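Local coordinates for protein SC_2cx5 (Thermus thermophilus, PDB 3RIJ) that serves as a computationally designed scaffold presenting a grafted linear HIV epitope, built on a member of the aminoacyl-tRNA editing domain family, at residues A[115-120]-A[151-156]; A[48-53]-A[61-66]; A[122-127]-A[135-140]. The protein carries 4 engineered substitutions. All coordinates share one frame; numbering follows the deposited sequence.

Contact 1: residues A[115-120]-A[151-156]; sequences LDEDLL and VADLKE
Glu117 and Ala152 meet through their backbones, the amide N of Glu117 donating to Ala152 O at 3.0 Å, while Ala152 N donates to Leu115 O at 2.9 Å. Beyond this short parallel pairing the chains turn apart and side chains take over. Glu117 starts with CG wedged between its own N and carbonyl carbon (chi1 47°) and then runs extended, which lays CG against Ala152 O and carries OE2 to 3.5 Å from Asp153 CB. Its carboxylate lies within 23° of parallel to that of Asp153, and the two would repel, with OE2 of Glu117 3.8 Å from OD1 of Asp153; one water donates to both oxygens, and Lys74 forms a salt bridge with Asp153 that probably eases the charge further. Farther along, the side chain of Lys155 crosses that of Asp118 at about a right angle, Lys155 CD touching Asp118 OD2 at 3.1 Å. A bend at the third torsion (chi3 -79°) sets the course of CE and NZ past CD, and Lys155 NZ makes a salt bridge 3.6 Å from Asp118 OD2, which also accepts from Asn68. Leucine suits position 154, where one methyl, Leu154 CD1, rests 3.6 Å from Asp116 N, an apolar branch against the buried start of the turn. Asp116 itself turns its carboxylate back to the chain, OD1 accepting from Asp118 N at 2.9 Å from above the carboxylate plane. That closes an Asx turn, by which strand 113-116 leaves its parallel partner 150-152 at the end of the mixed sheet.

Contact 2: residues A[48-53]-A[61-66]; sequences VKSLVY and LFLVSG. Engineered in segment 48-53: Tyr53 (natural residue Phe).
Lys49 with Val64 and Leu51 with Phe62 are the hydrogen-bonded antiparallel pairs of strands 47-55 and 58-65, whose axes here approach to 4.5 Å with N-to-C directions 151° apart. Each of these pairs is joined by two N-H...O bonds, one in each direction. On the face carrying Leu51, Phe62 and Val64, methyl CD2 of Leu51 comes across Val64 at about a right angle and meets its CG2 at 3.5 Å, a tight fit suited to branched aliphatic residues. Next to it Phe62 turns its ring edge toward the face of the engineered Tyr53, an offset edge-to-face pair with planes at 88° and centroids 5.7 Å apart; the ring of Tyr114 also meets Phe62. The two strands form a beta hairpin within the mixed sheet of the editing-domain fold. Lys49 bends at its third torsion (chi3 -59°), drawing CE to 3.6 Å from Ser65 O, while NZ continues to the carbonyl of Asn68. The other face is largely aliphatic: Val48 CG1 packs 3.8 Å from Leu63 CB, and Leu61 CD2 reaches in over Leu51 O toward Ser50. Small Ser50 leaves room for both leucines, its OG lying 3.5 Å from Leu63 CD2 and hydrogen-bonding to the carbonyl of Val102.

Contact 3: residues A[122-127]-A[135-140]; sequences YPEVWA and LFRATP
A beta hairpin of strands 125-128 and 134-138 brings Trp126 opposite Arg137 as a non-hydrogen-bonded antiparallel pair, with hydrogen-bonded pairs to each side. Val125 N donates to Ala138 O at 2.7 Å and Ala127 accepts from Phe136 N at its O, 3.0 Å away. The indole lies flat over the aliphatic start of the arginine: Arg137 CB sits 3.5 Å from the centroid of the six-membered ring of Trp126, only 6° off the ring normal, a CH-pi contact. With CG opposite its own N (chi1 170°), Arg137 then runs extended past the ring to Glu124, where NE makes a weak, long hydrogen bond of 3.4 Å to Glu124 OE1 as part of a salt bridge; the oxygen lies at the edge of the guanidinium, while the carboxylate is turned 83° against it. On the other face of the sheet, with Val125 and Ala138, Ala127 is small enough for its CB to rest over one face of the Phe136 ring, 4.2 Å from CZ. Val125 and Phe136 face Leu143 and Leu146 of helix 140-147, before which Thr139 stands as N-cap, whereas Trp126 and Leu135 lean on helix 33-40; strand 47-55 flanks strand 125-128 on the side away from this hairpin partner.

In the fold
The three contacts share one mixed sheet, in which strands 150-152, 113-116, 58-65, 47-55, 125-128 and 134-138 lie side by side in that order. Contact 2 is central, its centre about 10 Å from that of contact 1 and about 14 Å from that of contact 3. Asp116 joins contact 1 to it through Leu63 and Ser65, and Val48 joins it to contact 3 through the backbone of Trp126. Along the chain the hairpin of contact 2 comes first, and contact 3 lies wholly between the two segments of contact 1. Contacts 1 and 3, also about 14 Å apart, meet where Leu119 and Leu120 pack on Pro140; the sheet thus places the hairpin 47-55/58-65 between two outer contacts that also touch each other directly.

Contact 1: residues A[115-120]-A[151-156]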
loop_
_atom_site.group_PDB
_atom_site.type_symbol
_atom_site.label_atom_id
_atom_site.label_comp_id
_atom_site.label_asym_id
_atom_site.label_seq_id
_atom_site.Cartn_x
_atom_site.Cartn_y
_atom_site.Cartn_z
ATOM N N LEU A 115 -7.328 5.284 -3.414
ATOM C CA LEU A 115 -7.567 3.998 -2.788
ATOM C C LEU A 115 -8.764 3.246 -3.388
ATOM O O LEU A 115 -9.891 3.749 -3.444
ATOM C CB LEU A 115 -7.731 4.176 -1.267
ATOM C CG LEU A 115 -8.223 2.956 -0.480
ATOM C CD1 LEU A 115 -7.351 2.713 0.718
ATOM C CD2 LEU A 115 -9.664 3.188 -0.057
ATOM N N ASP A 116 -8.479 2.027 -3.833
ATOM C CA ASP A 116 -9.441 1.125 -4.448
ATOM C C ASP A 116 -10.723 1.078 -3.601
ATOM O O ASP A 116 -10.699 0.585 -2.461
ATOM C CB ASP A 116 -8.787 -0.263 -4.531
ATOM C CG ASP A 116 -9.584 -1.262 -5.356
ATOM O OD1 ASP A 116 -10.805 -1.073 -5.553
ATOM O OD2 ASP A 116 -8.977 -2.266 -5.789
ATOM N N GLU A 117 -11.835 1.593 -4.132
ATOM C CA GLU A 117 -13.084 1.547 -3.367
ATOM C C GLU A 117 -13.527 0.133 -2.964
ATOM O O GLU A 117 -14.334 -0.022 -2.062
ATOM C CB GLU A 117 -14.222 2.244 -4.112
ATOM C CG GLU A 117 -14.338 1.859 -5.554
ATOM C CD GLU A 117 -15.463 2.598 -6.257
ATOM O OE1 GLU A 117 -15.929 3.629 -5.725
ATOM O OE2 GLU A 117 -15.865 2.138 -7.342
ATOM N N ASP A 118 -12.998 -0.896 -3.617
ATOM C CA ASP A 118 -13.348 -2.269 -3.252
ATOM C C ASP A 118 -12.786 -2.663 -1.879
ATOM O O ASP A 118 -13.223 -3.652 -1.287
ATOM C CB ASP A 118 -12.867 -3.258 -4.317
ATOM C CG ASP A 118 -13.912 -3.497 -5.401
ATOM O OD1 ASP A 118 -15.004 -2.902 -5.287
ATOM O OD2 ASP A 118 -13.657 -4.271 -6.358
ATOM N N LEU A 119 -11.837 -1.884 -1.364
ATOM C CA LEU A 119 -11.255 -2.158 -0.045
ATOM C C LEU A 119 -12.262 -1.861 1.067
ATOM O O LEU A 119 -12.263 -2.520 2.118
ATOM C CB LEU A 119 -9.963 -1.353 0.162
ATOM C CG LEU A 119 -8.736 -1.821 -0.650
ATOM C CD1 LEU A 119 -7.556 -0.914 -0.385
ATOM C CD2 LEU A 119 -8.377 -3.244 -0.277
ATOM N N LEU A 120 -13.125 -0.878 0.838
ATOM C CA LEU A 120 -14.157 -0.545 1.821
ATOM C C LEU A 120 -15.232 -1.628 1.868
ATOM O O LEU A 120 -16.199 -1.509 2.613
ATOM C CB LEU A 120 -14.828 0.788 1.470
ATOM C CG LEU A 120 -14.134 2.089 1.887
ATOM C CD1 LEU A 120 -12.630 2.043 1.561
ATOM C CD2 LEU A 120 -14.807 3.239 1.166
ATOM N N VAL A 151 -10.813 8.012 -2.094
ATOM C CA VAL A 151 -11.371 6.712 -2.449
ATOM C C VAL A 151 -11.758 6.849 -3.913
ATOM O O VAL A 151 -12.269 7.888 -4.319
ATOM C CB VAL A 151 -12.594 6.348 -1.549
ATOM C CG1 VAL A 151 -13.268 7.584 -1.062
ATOM C CG2 VAL A 151 -13.585 5.476 -2.310
ATOM N N ALA A 152 -11.493 5.822 -4.715
ATOM C CA ALA A 152 -11.783 5.905 -6.145
ATOM C C ALA A 152 -11.980 4.584 -6.881
ATOM O O ALA A 152 -11.555 3.517 -6.415
ATOM C CB ALA A 152 -10.670 6.690 -6.855
ATOM N N ASP A 153 -12.615 4.683 -8.050
ATOM C CA ASP A 153 -12.852 3.528 -8.911
ATOM C C ASP A 153 -11.575 3.331 -9.733
ATOM O O ASP A 153 -11.241 4.175 -10.557
ATOM C CB ASP A 153 -14.035 3.805 -9.826
ATOM C CG ASP A 153 -14.278 2.685 -10.820
ATOM O OD1 ASP A 153 -13.862 1.536 -10.545
ATOM O OD2 ASP A 153 -14.897 2.957 -11.872
ATOM N N LEU A 154 -10.877 2.218 -9.519
ATOM C CA LEU A 154 -9.613 1.972 -10.207
ATOM C C LEU A 154 -9.503 0.651 -10.952
ATOM O O LEU A 154 -8.676 0.525 -11.847
ATOM C CB LEU A 154 -8.456 1.997 -9.205
ATOM C CG LEU A 154 -8.442 2.954 -8.018
ATOM C CD1 LEU A 154 -7.267 2.595 -7.132
ATOM C CD2 LEU A 154 -8.327 4.386 -8.480
ATOM N N LYS A 155 -10.317 -0.332 -10.574
ATOM C CA LYS A 155 -10.257 -1.661 -11.175
ATOM C C LYS A 155 -10.706 -1.818 -12.614
ATOM O O LYS A 155 -11.459 -1.008 -13.162
ATOM C CB LYS A 155 -11.036 -2.661 -10.325
ATOM C CG LYS A 155 -12.386 -2.144 -9.880
ATOM C CD LYS A 155 -13.230 -3.235 -9.249
ATOM C CE LYS A 155 -13.864 -4.109 -10.307
ATOM N NZ LYS A 155 -14.660 -5.192 -9.679
ATOM N N GLU A 156 -10.211 -2.886 -13.222
ATOM C CA GLU A 156 -10.553 -3.227 -14.589
ATOM C C GLU A 156 -11.799 -4.080 -14.483
ATOM O O GLU A 156 -12.047 -4.684 -13.442
ATOM C CB GLU A 156 -9.440 -4.057 -15.244
ATOM C CG GLU A 156 -8.106 -3.384 -15.307
ATOM C CD GLU A 156 -7.095 -4.216 -16.059
ATOM O OE1 GLU A 156 -6.807 -5.341 -15.611
ATOM O OE2 GLU A 156 -6.595 -3.754 -17.102
HETATM O O HOH W 1 -14.724 0.155 -8.524
#

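Contact 2: residues A[48-53]-A[61-66]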
loop_
_atom_site.group_PDB
_atom_site.type_symbol
_atom_site.label_atom_id
_atom_site.label_comp_id
_atom_site.label_asym_id
_atom_site.label_seq_id
_atom_site.Cartn_x
_atom_site.Cartn_y
_atom_site.Cartn_z
ATOM N N VAL A 48 -3.456 -5.075 0.670
ATOM C CA VAL A 48 -3.328 -3.811 -0.040
ATOM C C VAL A 48 -1.986 -3.650 -0.731
ATOM O O VAL A 48 -0.969 -3.656 -0.078
ATOM C CB VAL A 48 -3.504 -2.630 0.916
ATOM C CG1 VAL A 48 -3.366 -1.323 0.172
ATOM C CG2 VAL A 48 -4.841 -2.714 1.573
ATOM N N LYS A 49 -2.002 -3.503 -2.057
ATOM C CA LYS A 49 -0.786 -3.291 -2.853
ATOM C C LYS A 49 -0.570 -1.799 -3.077
ATOM O O LYS A 49 -1.464 -1.100 -3.543
ATOM C CB LYS A 49 -0.906 -3.969 -4.213
ATOM C CG LYS A 49 -0.918 -5.495 -4.151
ATOM C CD LYS A 49 -1.239 -6.080 -5.506
ATOM C CE LYS A 49 -2.605 -5.588 -6.001
ATOM N NZ LYS A 49 -2.883 -6.008 -7.410
ATOM N N SER A 50 0.618 -1.322 -2.719
ATOM C CA SER A 50 0.990 0.083 -2.878
ATOM C C SER A 50 1.758 0.238 -4.180
ATOM O O SER A 50 2.968 0.024 -4.217
ATOM C CB SER A 50 1.877 0.532 -1.717
ATOM O OG SER A 50 1.176 0.451 -0.496
ATOM N N LEU A 51 1.048 0.609 -5.240
ATOM C CA LEU A 51 1.636 0.779 -6.566
ATOM C C LEU A 51 2.026 2.226 -6.885
ATOM O O LEU A 51 1.200 3.152 -6.771
ATOM C CB LEU A 51 0.652 0.258 -7.616
ATOM C CG LEU A 51 0.468 -1.265 -7.753
ATOM C CD1 LEU A 51 1.003 -2.009 -6.535
ATOM C CD2 LEU A 51 -1.020 -1.562 -7.958
ATOM N N VAL A 52 3.284 2.404 -7.293
ATOM C CA VAL A 52 3.819 3.727 -7.636
ATOM C C VAL A 52 3.854 3.976 -9.130
ATOM O O VAL A 52 4.483 3.234 -9.888
ATOM C CB VAL A 52 5.256 3.927 -7.130
ATOM C CG1 VAL A 52 5.790 5.261 -7.631
ATOM C CG2 VAL A 52 5.293 3.902 -5.615
ATOM N N TYR A 53 3.185 5.040 -9.546
ATOM C CA TYR A 53 3.143 5.413 -10.950
ATOM C C TYR A 53 3.660 6.846 -11.026
ATOM O O TYR A 53 3.469 7.626 -10.084
ATOM C CB TYR A 53 1.706 5.306 -11.481
ATOM C CG TYR A 53 1.309 3.888 -11.850
ATOM C CD1 TYR A 53 1.035 3.541 -13.177
ATOM C CD2 TYR A 53 1.249 2.881 -10.883
ATOM C CE1 TYR A 53 0.714 2.224 -13.533
ATOM C CE2 TYR A 53 0.932 1.561 -11.233
ATOM C CZ TYR A 53 0.670 1.248 -12.558
ATOM O OH TYR A 53 0.405 -0.051 -12.929
ATOM N N LEU A 61 0.701 7.414 -5.616
ATOM C CA LEU A 61 0.576 6.115 -4.971
ATOM C C LEU A 61 -0.814 5.554 -5.197
ATOM O O LEU A 61 -1.813 6.249 -4.985
ATOM C CB LEU A 61 0.784 6.232 -3.462
ATOM C CG LEU A 61 1.686 5.195 -2.769
ATOM C CD1 LEU A 61 1.397 5.214 -1.259
ATOM C CD2 LEU A 61 1.443 3.799 -3.334
ATOM N N PHE A 62 -0.870 4.297 -5.626
ATOM C CA PHE A 62 -2.136 3.608 -5.835
ATOM C C PHE A 62 -2.236 2.386 -4.901
ATOM O O PHE A 62 -1.450 1.450 -5.006
ATOM C CB PHE A 62 -2.283 3.177 -7.295
ATOM C CG PHE A 62 -2.571 4.314 -8.230
ATOM C CD1 PHE A 62 -1.552 4.908 -8.974
ATOM C CD2 PHE A 62 -3.857 4.836 -8.320
ATOM C CE1 PHE A 62 -1.816 6.001 -9.780
ATOM C CE2 PHE A 62 -4.128 5.936 -9.128
ATOM C CZ PHE A 62 -3.109 6.520 -9.857
ATOM N N LEU A 63 -3.196 2.429 -3.982
ATOM C CA LEU A 63 -3.446 1.362 -3.011
ATOM C C LEU A 63 -4.569 0.529 -3.632
ATOM O O LEU A 63 -5.724 0.950 -3.659
ATOM C CB LEU A 63 -3.891 1.977 -1.672
ATOM C CG LEU A 63 -2.976 3.084 -1.151
ATOM C CD1 LEU A 63 -3.635 3.827 -0.031
ATOM C CD2 LEU A 63 -1.665 2.481 -0.686
ATOM N N VAL A 64 -4.217 -0.656 -4.124
ATOM C CA VAL A 64 -5.156 -1.529 -4.831
ATOM C C VAL A 64 -5.466 -2.848 -4.148
ATOM O O VAL A 64 -4.619 -3.434 -3.465
ATOM C CB VAL A 64 -4.626 -1.850 -6.262
ATOM C CG1 VAL A 64 -5.665 -2.677 -7.045
ATOM C CG2 VAL A 64 -4.277 -0.551 -7.003
ATOM N N SER A 65 -6.694 -3.317 -4.355
ATOM C CA SER A 65 -7.155 -4.572 -3.774
ATOM C C SER A 65 -6.346 -5.738 -4.318
ATOM O O SER A 65 -6.126 -5.845 -5.529
ATOM C CB SER A 65 -8.643 -4.791 -4.079
ATOM O OG SER A 65 -9.097 -6.032 -3.571
ATOM N N GLY A 66 -5.908 -6.614 -3.412
ATOM C CA GLY A 66 -5.127 -7.777 -3.799
ATOM C C GLY A 66 -5.758 -8.657 -4.867
ATOM O O GLY A 66 -5.052 -9.337 -5.617
#

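Contact 3: residues A[122-127]-A[135-140]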
loop_
_atom_site.group_PDB
_atom_site.type_symbol
_atom_site.label_atom_id
_atom_site.label_comp_id
_atom_site.label_asym_id
_atom_site.label_seq_id
_atom_site.Cartn_x
_atom_site.Cartn_y
_atom_site.Cartn_z
ATOM N N TYR A 122 -14.658 -4.494 2.865
ATOM C CA TYR A 122 -14.276 -5.368 3.968
ATOM C C TYR A 122 -14.203 -4.544 5.256
ATOM O O TYR A 122 -14.096 -3.319 5.211
ATOM C CB TYR A 122 -12.906 -6.027 3.717
ATOM C CG TYR A 122 -12.777 -6.849 2.439
ATOM C CD1 TYR A 122 -12.210 -6.301 1.282
ATOM C CD2 TYR A 122 -13.218 -8.184 2.394
ATOM C CE1 TYR A 122 -12.083 -7.064 0.127
ATOM C CE2 TYR A 122 -13.103 -8.947 1.237
ATOM C CZ TYR A 122 -12.535 -8.394 0.112
ATOM O OH TYR A 122 -12.388 -9.172 -1.015
ATOM N N PRO A 123 -14.279 -5.214 6.422
ATOM C CA PRO A 123 -14.219 -4.592 7.748
ATOM C C PRO A 123 -12.785 -4.209 8.136
ATOM O O PRO A 123 -12.551 -3.235 8.856
ATOM C CB PRO A 123 -14.809 -5.672 8.660
ATOM C CG PRO A 123 -14.413 -6.926 7.985
ATOM C CD PRO A 123 -14.687 -6.628 6.531
ATOM N N GLU A 124 -11.824 -4.985 7.652
ATOM C CA GLU A 124 -10.423 -4.720 7.940
ATOM C C GLU A 124 -9.562 -5.117 6.757
ATOM O O GLU A 124 -9.952 -5.962 5.943
ATOM C CB GLU A 124 -10.006 -5.467 9.198
ATOM C CG GLU A 124 -10.589 -6.850 9.289
ATOM C CD GLU A 124 -10.424 -7.450 10.670
ATOM O OE1 GLU A 124 -10.845 -6.793 11.652
ATOM O OE2 GLU A 124 -9.880 -8.580 10.770
ATOM N N VAL A 125 -8.393 -4.496 6.648
ATOM C CA VAL A 125 -7.496 -4.783 5.538
ATOM C C VAL A 125 -6.089 -4.928 6.061
ATOM O O VAL A 125 -5.838 -4.642 7.225
ATOM C CB VAL A 125 -7.553 -3.656 4.467
ATOM C CG1 VAL A 125 -8.933 -3.647 3.794
ATOM C CG2 VAL A 125 -7.285 -2.307 5.112
ATOM N N TRP A 126 -5.178 -5.382 5.203
ATOM C CA TRP A 126 -3.784 -5.575 5.590
ATOM C C TRP A 126 -2.856 -4.922 4.585
ATOM O O TRP A 126 -2.739 -5.382 3.455
ATOM C CB TRP A 126 -3.453 -7.076 5.686
ATOM C CG TRP A 126 -4.180 -7.805 6.805
ATOM C CD1 TRP A 126 -5.465 -8.269 6.785
ATOM C CD2 TRP A 126 -3.664 -8.115 8.107
ATOM N NE1 TRP A 126 -5.783 -8.846 7.992
ATOM C CE2 TRP A 126 -4.696 -8.768 8.824
ATOM C CE3 TRP A 126 -2.429 -7.910 8.738
ATOM C CZ2 TRP A 126 -4.528 -9.218 10.140
ATOM C CZ3 TRP A 126 -2.264 -8.359 10.051
ATOM C CH2 TRP A 126 -3.307 -9.004 10.734
ATOM N N ALA A 127 -2.184 -3.854 5.004
ATOM C CA ALA A 127 -1.267 -3.139 4.127
ATOM C C ALA A 127 0.167 -3.545 4.447
ATOM O O ALA A 127 0.455 -3.972 5.570
ATOM C CB ALA A 127 -1.455 -1.645 4.301
ATOM N N LEU A 135 3.442 -6.921 7.506
ATOM C CA LEU A 135 2.087 -6.433 7.250
ATOM C C LEU A 135 1.498 -5.850 8.519
ATOM O O LEU A 135 1.892 -6.222 9.614
ATOM C CB LEU A 135 1.163 -7.591 6.845
ATOM C CG LEU A 135 1.048 -8.238 5.470
ATOM C CD1 LEU A 135 -0.012 -9.383 5.546
ATOM C CD2 LEU A 135 0.631 -7.220 4.432
ATOM N N PHE A 136 0.546 -4.942 8.361
ATOM C CA PHE A 136 -0.150 -4.387 9.511
ATOM C C PHE A 136 -1.639 -4.261 9.186
ATOM O O PHE A 136 -2.033 -3.969 8.063
ATOM C CB PHE A 136 0.454 -3.043 9.975
ATOM C CG PHE A 136 0.069 -1.841 9.139
ATOM C CD1 PHE A 136 -1.227 -1.318 9.179
ATOM C CD2 PHE A 136 1.030 -1.173 8.391
ATOM C CE1 PHE A 136 -1.552 -0.143 8.490
ATOM C CE2 PHE A 136 0.715 -0.003 7.700
ATOM C CZ PHE A 136 -0.581 0.514 7.754
ATOM N N ARG A 137 -2.451 -4.507 10.195
ATOM C CA ARG A 137 -3.887 -4.463 10.075
ATOM C C ARG A 137 -4.535 -3.107 10.416
ATOM O O ARG A 137 -4.037 -2.356 11.256
ATOM C CB ARG A 137 -4.469 -5.556 10.973
ATOM C CG ARG A 137 -5.943 -5.480 11.128
ATOM C CD ARG A 137 -6.422 -6.139 12.406
ATOM N NE ARG A 137 -7.769 -5.659 12.668
ATOM C CZ ARG A 137 -8.039 -4.480 13.222
ATOM N NH1 ARG A 137 -7.045 -3.679 13.594
ATOM N NH2 ARG A 137 -9.300 -4.074 13.344
ATOM N N ALA A 138 -5.668 -2.830 9.769
ATOM C CA ALA A 138 -6.430 -1.601 9.989
ATOM C C ALA A 138 -7.801 -1.697 9.326
ATOM O O ALA A 138 -8.014 -2.508 8.422
ATOM C CB ALA A 138 -5.676 -0.405 9.431
ATOM N N THR A 139 -8.751 -0.894 9.788
ATOM C CA THR A 139 -10.063 -0.902 9.159
ATOM C C THR A 139 -9.926 0.003 7.940
ATOM O O THR A 139 -9.076 0.896 7.903
ATOM C CB THR A 139 -11.189 -0.333 10.075
ATOM O OG1 THR A 139 -10.999 1.070 10.257
ATOM C CG2 THR A 139 -11.181 -1.017 11.435
ATOM N N PRO A 140 -10.735 -0.240 6.908
ATOM C CA PRO A 140 -10.682 0.578 5.700
ATOM C C PRO A 140 -10.602 2.063 6.052
ATOM O O PRO A 140 -9.784 2.791 5.502
ATOM C CB PRO A 140 -11.981 0.214 5.004
ATOM C CG PRO A 140 -12.092 -1.249 5.310
ATOM C CD PRO A 140 -11.751 -1.299 6.788
#